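Local coordinates for protein probable M18 family aminopeptidase 1 (PDB 2GLF) that probably acts as a metal-dependent aminopeptidase of the M18 family, removing amino acids from the N-termini of peptides, at residues 88-93 with 271-276; 67-72 with 283-288; 73-78 with 259-264; 320-325 with 412-417. One frame throughout, in Å; residues are numbered along the deposited sequence.

Contacts 1, 3 and 4 all reach the central mixed sheet, and contact 2 lies beside it in the loops. Contact 1 is the innermost, about 9 Å from the centre of the chain, and its strand 87-92 leads into the metal site. Contact 4 joins the next two parallel strands of the sheet, 321-329 and 414-421. Contact 3 sets a helix end against strand 73-77, which pairs with strand 270-275 of contact 1. Contacts 1 and 4 rest on backbone bonds and apolar side chains; contact 4 also has a serine-aspartate hydrogen bond. Contact 3 adds an arginine on backbone carbonyls. Contact 2 is mostly buried too, but at a subunit boundary, and relies on a guanidinium-amide stack.

Contact 1: 88-93 with 271-276; sequences LVVAHI and GVIFFD. With MN (manganese (II) ion), chain E.
Val89 and Val272, Val90 and Ile273, and Ala91 and Phe274 pair across two neighbouring parallel strands in the central mixed sheet of the M18 peptidase fold. The strand segments run 17° apart. Val89 N gives its hydrogen to Gly271 O, Ala91 N to Ile273 O and Ile93 N to Phe275 O. In return Phe275 N reaches Ala91 O at 2.9 Å, almost straight at 170°. The bond from Ile273 N to Val89 O is weak.

Leu88 leans on the glycine of the register. Its CB is 3.8 Å from Gly271 O. CG stands anti to the carbonyl carbon (chi1 -62°), 4.2 Å from the Gly271 O. CD2 then comes to 3.3 Å from Gly271 O, while CD1 meets Ile273 CD1 at 3.9 Å. An alanine here would probably open a gap beside Gly271 and leave Ile273 CD1 without this apolar neighbour.

Val90 lies alongside Ile273 on the same face of the sheet, and the Phe275 ring turns its edge to Val90 CB. On the other face Val89 and Val272 lie side by side, pointing the same way, with helices 248-263 and 433-449 packed on them. Ile93 CG2 meets Phe274 CB at 4.0 Å, the two side chains at about a right angle. The end of strand 87-92 brings His92 to the metal site, which Asp249 and Asp326 share. The imidazole leads away from strand 270-275, and its NE2 binds manganese at 2.4 Å.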
loop_
_atom_site.group_PDB
_atom_site.type_symbol
_atom_site.label_atom_id
_atom_site.label_comp_id
_atom_site.label_asym_id
_atom_site.label_seq_id
_atom_site.Cartn_x
_atom_site.Cartn_y
_atom_site.Cartn_z
ATOM N N LEU A 88 37.392 42.402 1.755
ATOM C CA LEU A 88 35.955 42.588 1.668
ATOM C C LEU A 88 35.188 41.542 2.449
ATOM O O LEU A 88 35.547 40.369 2.465
ATOM C CB LEU A 88 35.492 42.493 0.219
ATOM C CG LEU A 88 36.009 43.486 -0.802
ATOM C CD1 LEU A 88 35.435 43.100 -2.161
ATOM C CD2 LEU A 88 35.607 44.900 -0.411
ATOM N N VAL A 89 34.129 41.984 3.101
ATOM C CA VAL A 89 33.253 41.081 3.817
ATOM C C VAL A 89 31.934 41.358 3.090
ATOM O O VAL A 89 31.548 42.520 2.915
ATOM C CB VAL A 89 33.179 41.441 5.316
ATOM C CG1 VAL A 89 32.850 42.903 5.474
ATOM C CG2 VAL A 89 32.145 40.585 6.014
ATOM N N VAL A 90 31.267 40.309 2.617
ATOM C CA VAL A 90 30.019 40.492 1.883
ATOM C C VAL A 90 28.839 39.780 2.511
ATOM O O VAL A 90 28.994 38.717 3.117
ATOM C CB VAL A 90 30.155 40.001 0.434
ATOM C CG1 VAL A 90 31.249 40.770 -0.260
ATOM C CG2 VAL A 90 30.458 38.510 0.414
ATOM N N ALA A 91 27.660 40.372 2.355
ATOM C CA ALA A 91 26.431 39.801 2.892
ATOM C C ALA A 91 25.235 40.158 2.013
ATOM O O ALA A 91 25.367 40.902 1.040
ATOM C CB ALA A 91 26.205 40.298 4.307
ATOM N N HIS A 92 24.071 39.610 2.345
ATOM C CA HIS A 92 22.859 39.900 1.590
ATOM C C HIS A 92 21.827 40.548 2.506
ATOM O O HIS A 92 21.759 40.248 3.699
ATOM C CB HIS A 92 22.307 38.628 0.922
ATOM C CG HIS A 92 21.733 37.615 1.869
ATOM N ND1 HIS A 92 20.401 37.607 2.233
ATOM C CD2 HIS A 92 22.290 36.528 2.457
ATOM C CE1 HIS A 92 20.162 36.555 2.998
ATOM N NE2 HIS A 92 21.291 35.884 3.149
ATOM N N ILE A 93 21.040 41.459 1.952
ATOM C CA ILE A 93 20.053 42.156 2.747
ATOM C C ILE A 93 18.615 41.800 2.401
ATOM O O ILE A 93 17.683 42.436 2.891
ATOM C CB ILE A 93 20.258 43.687 2.661
ATOM C CG1 ILE A 93 20.305 44.138 1.204
ATOM C CG2 ILE A 93 21.546 44.075 3.363
ATOM C CD1 ILE A 93 20.486 45.627 1.046
ATOM N N GLY A 271 36.403 46.956 2.477
ATOM C CA GLY A 271 35.080 47.299 1.998
ATOM C C GLY A 271 34.031 46.250 2.304
ATOM O O GLY A 271 34.360 45.120 2.681
ATOM N N VAL A 272 32.767 46.632 2.143
ATOM C CA VAL A 272 31.643 45.736 2.387
ATOM C C VAL A 272 30.606 45.886 1.277
ATOM O O VAL A 272 30.244 46.996 0.906
ATOM C CB VAL A 272 30.945 46.046 3.730
ATOM C CG1 VAL A 272 29.837 45.051 3.956
ATOM C CG2 VAL A 272 31.939 45.983 4.882
ATOM N N ILE A 273 30.131 44.768 0.744
ATOM C CA ILE A 273 29.119 44.811 -0.305
ATOM C C ILE A 273 27.846 44.119 0.180
ATOM O O ILE A 273 27.892 43.047 0.782
ATOM C CB ILE A 273 29.627 44.139 -1.572
ATOM C CG1 ILE A 273 30.951 44.777 -1.970
ATOM C CG2 ILE A 273 28.632 44.322 -2.704
ATOM C CD1 ILE A 273 31.690 43.989 -3.011
ATOM N N PHE A 274 26.709 44.750 -0.082
ATOM C CA PHE A 274 25.422 44.231 0.347
ATOM C C PHE A 274 24.553 43.872 -0.847
ATOM O O PHE A 274 24.144 44.753 -1.605
ATOM C CB PHE A 274 24.729 45.287 1.197
ATOM C CG PHE A 274 25.479 45.642 2.450
ATOM C CD1 PHE A 274 25.633 46.962 2.828
ATOM C CD2 PHE A 274 25.989 44.652 3.276
ATOM C CE1 PHE A 274 26.283 47.290 4.017
ATOM C CE2 PHE A 274 26.636 44.974 4.461
ATOM C CZ PHE A 274 26.783 46.295 4.832
ATOM N N PHE A 275 24.259 42.584 -1.013
ATOM C CA PHE A 275 23.446 42.148 -2.144
ATOM C C PHE A 275 21.999 41.833 -1.823
ATOM O O PHE A 275 21.621 41.649 -0.671
ATOM C CB PHE A 275 24.073 40.929 -2.815
ATOM C CG PHE A 275 25.445 41.183 -3.368
ATOM C CD1 PHE A 275 26.576 40.926 -2.600
ATOM C CD2 PHE A 275 25.607 41.676 -4.661
ATOM C CE1 PHE A 275 27.851 41.152 -3.114
ATOM C CE2 PHE A 275 26.879 41.907 -5.187
ATOM C CZ PHE A 275 28.005 41.644 -4.414
ATOM N N ASP A 276 21.203 41.770 -2.881
ATOM C CA ASP A 276 19.775 41.477 -2.818
ATOM C C ASP A 276 19.597 40.214 -3.677
ATOM O O ASP A 276 20.499 39.853 -4.431
ATOM C CB ASP A 276 19.019 42.711 -3.372
ATOM C CG ASP A 276 17.635 42.395 -3.954
ATOM O OD1 ASP A 276 17.439 42.679 -5.161
ATOM O OD2 ASP A 276 16.735 41.904 -3.231
HETATM MN MN MN E . 21.606 33.806 4.392
HETATM O O HOH W 1 21.862 32.118 6.022
#

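Contact 2: 67-72 with 283-288; sequences VNRGKA and DGNTGA
Arg69 lays one face of its guanidinium against the side chain of Asn285. The guanidinium and amide planes are 17° apart and stacked. Asn285 CB sits above the guanidinium, offset toward its rim, 3.4 Å from Arg69 NH1. The amide continues over the same face, with Asn285 CG 3.7 Å from Arg69 CZ. The Arg69 chain is extended from CG to NE, which carries NE well out from the loop.

The closely packed part also includes Thr286. Its CB rests on Ala72 CB at 3.8 Å, and its CG2 touches Lys71 CB at 4.2 Å. Thr286 OG1 accepts a weak hydrogen bond from Asp276 N, just past strand 270-275. The end of the Asn68 side chain lies against the backbone of Asn285 and Thr286. Asn68 N also bonds to Ala72 O at 2.7 Å, closing the turn of the beta hairpin made by strands 64-67 and 73-77.

The looser part is at Lys71, which meets Thr286 only through CB. Its extended chain leads away from residues 283-288 and takes NZ to a salt bridge with Glu224 and a hydrogen bond with His369 of the second subunit. The polar rim of Arg69 reaches the same subunit while its face stays on Asn285: NE forms a salt bridge with Asp413 there, and NH2 bonds to Gly411 O.

The guanidinium thus gives a flat face to its own chain and NE and NH2 to the neighbour. The positive charge is met across the subunit boundary, while the contact within the chain is made by van der Waals packing and stacking.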
loop_
_atom_site.group_PDB
_atom_site.type_symbol
_atom_site.label_atom_id
_atom_site.label_comp_id
_atom_site.label_asym_id
_atom_site.label_seq_id
_atom_site.Cartn_x
_atom_site.Cartn_y
_atom_site.Cartn_z
ATOM N N VAL A 67 25.397 52.738 -4.659
ATOM C CA VAL A 67 24.087 52.140 -4.440
ATOM C C VAL A 67 23.701 51.561 -5.791
ATOM O O VAL A 67 23.728 52.278 -6.784
ATOM C CB VAL A 67 23.048 53.203 -4.041
ATOM C CG1 VAL A 67 21.697 52.545 -3.774
ATOM C CG2 VAL A 67 23.529 53.958 -2.818
ATOM N N ASN A 68 23.362 50.278 -5.848
ATOM C CA ASN A 68 22.990 49.679 -7.126
ATOM C C ASN A 68 21.661 50.240 -7.620
ATOM O O ASN A 68 21.643 51.184 -8.411
ATOM C CB ASN A 68 22.915 48.153 -7.014
ATOM C CG ASN A 68 22.698 47.481 -8.360
ATOM O OD1 ASN A 68 23.017 46.304 -8.541
ATOM N ND2 ASN A 68 22.145 48.223 -9.311
ATOM N N ARG A 69 20.547 49.671 -7.174
ATOM C CA ARG A 69 19.256 50.189 -7.610
ATOM C C ARG A 69 18.327 50.397 -6.426
ATOM O O ARG A 69 17.111 50.190 -6.521
ATOM C CB ARG A 69 18.611 49.249 -8.631
ATOM C CG ARG A 69 19.246 49.297 -10.022
ATOM C CD ARG A 69 18.510 48.360 -10.967
ATOM N NE ARG A 69 18.980 48.409 -12.353
ATOM C CZ ARG A 69 20.211 48.098 -12.752
ATOM N NH1 ARG A 69 21.129 47.716 -11.873
ATOM N NH2 ARG A 69 20.517 48.144 -14.039
ATOM N N GLY A 70 18.912 50.827 -5.312
ATOM C CA GLY A 70 18.133 51.055 -4.112
ATOM C C GLY A 70 17.900 49.733 -3.419
ATOM O O GLY A 70 17.124 49.650 -2.471
ATOM N N LYS A 71 18.582 48.696 -3.894
ATOM C CA LYS A 71 18.446 47.363 -3.325
ATOM C C LYS A 71 19.799 46.734 -3.020
ATOM O O LYS A 71 19.876 45.690 -2.387
ATOM C CB LYS A 71 17.666 46.463 -4.284
ATOM C CG LYS A 71 16.254 46.932 -4.564
ATOM C CD LYS A 71 15.578 46.022 -5.567
ATOM C CE LYS A 71 14.158 46.467 -5.832
ATOM N NZ LYS A 71 13.451 45.577 -6.798
ATOM N N ALA A 72 20.867 47.367 -3.478
ATOM C CA ALA A 72 22.203 46.851 -3.228
ATOM C C ALA A 72 23.122 48.035 -2.991
ATOM O O ALA A 72 22.874 49.130 -3.491
ATOM C CB ALA A 72 22.678 46.042 -4.414
ATOM N N ASP A 283 19.971 35.951 -8.709
ATOM C CA ASP A 283 19.745 36.320 -10.104
ATOM C C ASP A 283 19.175 37.733 -10.150
ATOM O O ASP A 283 18.360 38.101 -9.302
ATOM C CB ASP A 283 18.751 35.354 -10.754
ATOM C CG ASP A 283 19.276 33.934 -10.825
ATOM O OD1 ASP A 283 20.212 33.681 -11.616
ATOM O OD2 ASP A 283 18.754 33.072 -10.087
ATOM N N GLY A 284 19.609 38.523 -11.128
ATOM C CA GLY A 284 19.112 39.883 -11.252
ATOM C C GLY A 284 20.181 40.959 -11.346
ATOM O O GLY A 284 21.375 40.670 -11.284
ATOM N N ASN A 285 19.735 42.205 -11.509
ATOM C CA ASN A 285 20.612 43.370 -11.603
ATOM C C ASN A 285 21.492 43.442 -10.374
ATOM O O ASN A 285 22.679 43.766 -10.455
ATOM C CB ASN A 285 19.777 44.636 -11.694
ATOM C CG ASN A 285 18.912 44.650 -12.914
ATOM O OD1 ASN A 285 19.412 44.627 -14.038
ATOM N ND2 ASN A 285 17.605 44.673 -12.713
ATOM N N THR A 286 20.892 43.162 -9.226
ATOM C CA THR A 286 21.645 43.161 -7.993
ATOM C C THR A 286 21.943 41.709 -7.641
ATOM O O THR A 286 21.593 40.793 -8.383
ATOM C CB THR A 286 20.871 43.808 -6.845
ATOM O OG1 THR A 286 20.768 42.868 -5.768
ATOM C CG2 THR A 286 19.484 44.261 -7.301
ATOM N N GLY A 287 22.586 41.493 -6.506
ATOM C CA GLY A 287 22.919 40.135 -6.128
ATOM C C GLY A 287 24.313 39.807 -6.624
ATOM O O GLY A 287 24.777 40.403 -7.596
ATOM N N ALA A 288 24.998 38.885 -5.948
ATOM C CA ALA A 288 26.342 38.503 -6.359
ATOM C C ALA A 288 26.204 38.036 -7.798
ATOM O O ALA A 288 25.120 37.620 -8.199
ATOM C CB ALA A 288 26.854 37.381 -5.479
#

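Contact 3: 73-78 with 259-264; sequences IAAFRV and RALLSA
Arg77 and Leu261 carry this contact between the Ala75 and Arg77 face of strand 73-77 and the end of helix 248-263. The polar part is a set of hydrogen bonds from one guanidinium to backbone carbonyls. Arg77 NH1 bonds to Leu261 O at 2.8 Å, and that oxygen lies in the guanidinium plane. NH1 also bonds to Ala264 O at 2.9 Å, with the oxygen tilted out of the plane. Arg77 NH2 adds a weak bond to Ala264 O at 3.4 Å. The chain is bent at chi3 (61°), which turns NE out of line with the extended start of the chain. Ala264 is the first residue to leave the helix, so the positive group faces the C-terminal end, where the helix dipole would probably attract it.

The apolar part centres on Leu261. Leu261 CD2 meets Ala75 CB at 3.7 Å. Leu261 CD1 touches Arg77 CD at 3.9 Å, as the two side chains slide past each other in opposite directions.

The helix segment runs 24° from the strand, with the axes 9.7 Å apart at closest. Strand 73-77 lies between strands 64-67 and 270-275 and is antiparallel to both. Helix 33-45 shares this face, where Leu44 touches Ala75. Helix 292-303 packs on Phe76 from the other face, so the sheet is sandwiched between helices.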
loop_
_atom_site.group_PDB
_atom_site.type_symbol
_atom_site.label_atom_id
_atom_site.label_comp_id
_atom_site.label_asym_id
_atom_site.label_seq_id
_atom_site.Cartn_x
_atom_site.Cartn_y
_atom_site.Cartn_z
ATOM N N ILE A 73 24.183 47.833 -2.228
ATOM C CA ILE A 73 25.086 48.934 -1.964
ATOM C C ILE A 73 26.453 48.448 -1.503
ATOM O O ILE A 73 26.572 47.664 -0.562
ATOM C CB ILE A 73 24.469 49.883 -0.914
ATOM C CG1 ILE A 73 25.354 51.111 -0.726
ATOM C CG2 ILE A 73 24.264 49.144 0.399
ATOM C CD1 ILE A 73 24.784 52.121 0.247
ATOM N N ALA A 74 27.485 48.908 -2.196
ATOM C CA ALA A 74 28.853 48.542 -1.872
ATOM C C ALA A 74 29.556 49.759 -1.268
ATOM O O ALA A 74 29.448 50.870 -1.781
ATOM C CB ALA A 74 29.577 48.076 -3.127
ATOM N N ALA A 75 30.261 49.548 -0.165
ATOM C CA ALA A 75 30.968 50.635 0.493
ATOM C C ALA A 75 32.441 50.296 0.621
ATOM O O ALA A 75 32.794 49.236 1.132
ATOM C CB ALA A 75 30.378 50.890 1.866
ATOM N N PHE A 76 33.301 51.192 0.152
ATOM C CA PHE A 76 34.729 50.953 0.247
ATOM C C PHE A 76 35.435 52.024 1.059
ATOM O O PHE A 76 34.880 53.082 1.368
ATOM C CB PHE A 76 35.383 50.904 -1.137
ATOM C CG PHE A 76 34.729 49.952 -2.088
ATOM C CD1 PHE A 76 33.804 50.412 -3.028
ATOM C CD2 PHE A 76 35.021 48.589 -2.042
ATOM C CE1 PHE A 76 33.184 49.530 -3.903
ATOM C CE2 PHE A 76 34.403 47.697 -2.916
ATOM C CZ PHE A 76 33.483 48.165 -3.846
ATOM N N ARG A 77 36.670 51.704 1.416
ATOM C CA ARG A 77 37.558 52.599 2.134
ATOM C C ARG A 77 38.895 52.327 1.463
ATOM O O ARG A 77 39.754 51.634 2.010
ATOM C CB ARG A 77 37.610 52.267 3.631
ATOM C CG ARG A 77 36.441 52.829 4.410
ATOM C CD ARG A 77 36.598 52.610 5.899
ATOM N NE ARG A 77 37.788 53.271 6.423
ATOM C CZ ARG A 77 38.219 53.155 7.679
ATOM N NH1 ARG A 77 37.557 52.402 8.547
ATOM N NH2 ARG A 77 39.324 53.783 8.065
ATOM N N VAL A 78 39.026 52.833 0.237
ATOM C CA VAL A 78 40.245 52.667 -0.537
ATOM C C VAL A 78 41.314 53.410 0.239
ATOM O O VAL A 78 41.137 54.580 0.590
ATOM C CB VAL A 78 40.101 53.271 -1.938
ATOM C CG1 VAL A 78 41.401 53.141 -2.688
ATOM C CG2 VAL A 78 38.993 52.559 -2.690
ATOM N N ARG A 259 29.417 47.993 10.890
ATOM C CA ARG A 259 30.064 48.548 12.070
ATOM C C ARG A 259 31.568 48.306 12.068
ATOM O O ARG A 259 32.335 49.137 12.553
ATOM C CB ARG A 259 29.433 47.976 13.345
ATOM C CG ARG A 259 28.007 48.468 13.599
ATOM C CD ARG A 259 27.977 49.966 13.881
ATOM N NE ARG A 259 28.699 50.261 15.108
ATOM C CZ ARG A 259 28.268 49.929 16.320
ATOM N NH1 ARG A 259 27.109 49.303 16.461
ATOM N NH2 ARG A 259 29.013 50.186 17.383
ATOM N N ALA A 260 31.994 47.172 11.519
ATOM C CA ALA A 260 33.415 46.857 11.449
ATOM C C ALA A 260 34.069 47.803 10.448
ATOM O O ALA A 260 35.092 48.422 10.739
ATOM C CB ALA A 260 33.611 45.417 11.015
ATOM N N LEU A 261 33.463 47.918 9.270
ATOM C CA LEU A 261 33.975 48.789 8.218
ATOM C C LEU A 261 34.226 50.179 8.758
ATOM O O LEU A 261 35.273 50.770 8.510
ATOM C CB LEU A 261 32.975 48.894 7.058
ATOM C CG LEU A 261 33.364 49.874 5.941
ATOM C CD1 LEU A 261 34.586 49.329 5.227
ATOM C CD2 LEU A 261 32.232 50.068 4.950
ATOM N N LEU A 262 33.254 50.691 9.506
ATOM C CA LEU A 262 33.335 52.031 10.067
ATOM C C LEU A 262 34.374 52.262 11.163
ATOM O O LEU A 262 34.865 53.382 11.315
ATOM C CB LEU A 262 31.960 52.454 10.593
ATOM C CG LEU A 262 30.811 52.478 9.585
ATOM C CD1 LEU A 262 29.599 53.120 10.228
ATOM C CD2 LEU A 262 31.218 53.253 8.342
ATOM N N SER A 263 34.723 51.226 11.922
ATOM C CA SER A 263 35.671 51.417 13.009
ATOM C C SER A 263 37.006 50.720 12.830
ATOM O O SER A 263 37.823 50.675 13.747
ATOM C CB SER A 263 35.041 50.972 14.328
ATOM O OG SER A 263 34.835 49.575 14.333
ATOM N N ALA A 264 37.245 50.184 11.651
ATOM C CA ALA A 264 38.502 49.503 11.426
ATOM C C ALA A 264 39.642 50.481 11.130
ATOM O O ALA A 264 39.418 51.608 10.676
ATOM C CB ALA A 264 38.348 48.510 10.276
#

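Contact 4: 320-325 with 412-417; sequences TSVISG and SDVIDM
Ser324 OG approaches the Asp416 carboxylate from above its plane, 46° out of it, and gives a hydrogen bond to OD2 at 3.2 Å. OG stands anti to the backbone N (chi1 180°), which places it on the side of Asp416. Ser324 N bonds to Ile415 O, and Met417 N to Ser324 O at 2.8 Å.

Strands 321-329 and 414-421 are parallel neighbours in the central sheet. Val322 N bonds to Asp413 O at 3.0 Å. The return bond from Ile415 N to Val322 O is weak. Val322 CG1 and Val414 CG1 lie side by side, 3.8 Å apart. On the opposite face Ile323 CD1 meets Ile415 CG2, and Ile323 CG2 meets CB of the selenomethionine Met417 at 3.9 Å. Water 2 bridges Thr320 O and Asp413 N.

Asp416 OD2 also takes a hydrogen bond from Thr402 OG1. An alanine at Asp416 would probably leave the hydroxyls of Ser324 and Thr402 without their shared acceptor. Two hydroxyls on one buried oxygen suggest that this carboxylate is likely to be charged, its charge eased by these donors.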
loop_
_atom_site.group_PDB
_atom_site.type_symbol
_atom_site.label_atom_id
_atom_site.label_comp_id
_atom_site.label_asym_id
_atom_site.label_seq_id
_atom_site.Cartn_x
_atom_site.Cartn_y
_atom_site.Cartn_z
ATOM N N THR A 320 43.125 40.135 -2.446
ATOM C CA THR A 320 41.771 40.409 -1.951
ATOM C C THR A 320 41.176 39.183 -1.279
ATOM O O THR A 320 40.836 38.198 -1.923
ATOM C CB THR A 320 40.780 40.837 -3.081
ATOM O OG1 THR A 320 41.194 42.088 -3.645
ATOM C CG2 THR A 320 39.361 40.968 -2.526
ATOM N N SER A 321 41.058 39.261 0.036
ATOM C CA SER A 321 40.492 38.180 0.807
ATOM C C SER A 321 39.021 38.513 0.979
ATOM O O SER A 321 38.671 39.641 1.334
ATOM C CB SER A 321 41.185 38.104 2.161
ATOM O OG SER A 321 42.591 38.104 1.989
ATOM N N VAL A 322 38.157 37.544 0.703
ATOM C CA VAL A 322 36.724 37.765 0.841
ATOM C C VAL A 322 36.151 36.918 1.967
ATOM O O VAL A 322 36.392 35.716 2.051
ATOM C CB VAL A 322 35.963 37.438 -0.476
ATOM C CG1 VAL A 322 34.468 37.599 -0.272
ATOM C CG2 VAL A 322 36.431 38.352 -1.594
ATOM N N ILE A 323 35.417 37.573 2.853
ATOM C CA ILE A 323 34.766 36.898 3.961
ATOM C C ILE A 323 33.289 36.904 3.599
ATOM O O ILE A 323 32.675 37.968 3.475
ATOM C CB ILE A 323 34.925 37.660 5.290
ATOM C CG1 ILE A 323 36.406 37.857 5.615
ATOM C CG2 ILE A 323 34.202 36.898 6.409
ATOM C CD1 ILE A 323 37.135 36.592 5.893
ATOM N N SER A 324 32.735 35.715 3.394
ATOM C CA SER A 324 31.325 35.560 3.068
ATOM C C SER A 324 30.553 35.637 4.387
ATOM O O SER A 324 30.512 34.670 5.146
ATOM C CB SER A 324 31.102 34.203 2.401
ATOM O OG SER A 324 29.741 34.011 2.071
ATOM N N GLY A 325 29.952 36.789 4.661
ATOM C CA GLY A 325 29.218 36.950 5.905
ATOM C C GLY A 325 27.771 36.487 5.884
ATOM O O GLY A 325 26.884 37.228 5.459
ATOM N N SER A 412 39.273 35.210 -6.402
ATOM C CA SER A 412 39.780 35.448 -5.050
ATOM C C SER A 412 39.339 34.384 -4.055
ATOM O O SER A 412 38.332 33.713 -4.263
ATOM C CB SER A 412 39.351 36.832 -4.557
ATOM O OG SER A 412 37.959 37.019 -4.708
ATOM N N ASP A 413 40.107 34.234 -2.978
ATOM C CA ASP A 413 39.813 33.257 -1.933
ATOM C C ASP A 413 38.696 33.734 -1.012
ATOM O O ASP A 413 38.671 34.893 -0.593
ATOM C CB ASP A 413 41.077 32.967 -1.127
ATOM C CG ASP A 413 42.049 32.076 -1.881
ATOM O OD1 ASP A 413 41.941 30.837 -1.769
ATOM O OD2 ASP A 413 42.912 32.612 -2.603
ATOM N N VAL A 414 37.773 32.826 -0.704
ATOM C CA VAL A 414 36.628 33.135 0.142
ATOM C C VAL A 414 36.455 32.138 1.281
ATOM O O VAL A 414 36.983 31.026 1.233
ATOM C CB VAL A 414 35.346 33.138 -0.688
ATOM C CG1 VAL A 414 34.223 33.818 0.081
ATOM C CG2 VAL A 414 35.611 33.815 -2.021
ATOM N N ILE A 415 35.698 32.551 2.297
ATOM C CA ILE A 415 35.425 31.728 3.478
ATOM C C ILE A 415 34.136 32.204 4.147
ATOM O O ILE A 415 33.998 33.380 4.469
ATOM C CB ILE A 415 36.577 31.829 4.519
ATOM C CG1 ILE A 415 36.285 30.947 5.733
ATOM C CG2 ILE A 415 36.749 33.271 4.969
ATOM C CD1 ILE A 415 36.246 29.479 5.420
ATOM N N ASP A 416 33.193 31.289 4.345
ATOM C CA ASP A 416 31.928 31.632 4.989
ATOM C C ASP A 416 32.171 31.850 6.479
ATOM O O ASP A 416 32.877 31.073 7.122
ATOM C CB ASP A 416 30.906 30.513 4.793
ATOM C CG ASP A 416 30.642 30.214 3.331
ATOM O OD1 ASP A 416 31.316 29.325 2.762
ATOM O OD2 ASP A 416 29.765 30.882 2.750
HETATM N N MSE A 417 31.578 32.903 7.031
HETATM C CA MSE A 417 31.761 33.209 8.442
HETATM C C MSE A 417 30.606 34.059 8.960
HETATM O O MSE A 417 30.133 34.972 8.283
HETATM C CB MSE A 417 33.083 33.944 8.625
HETATM C CG MSE A 417 33.616 33.932 10.033
HETATM SE SE MSE A 417 35.471 34.458 10.047
HETATM C CE MSE A 417 36.250 32.752 9.582
HETATM O O HOH W 2 42.487 36.462 -2.808
#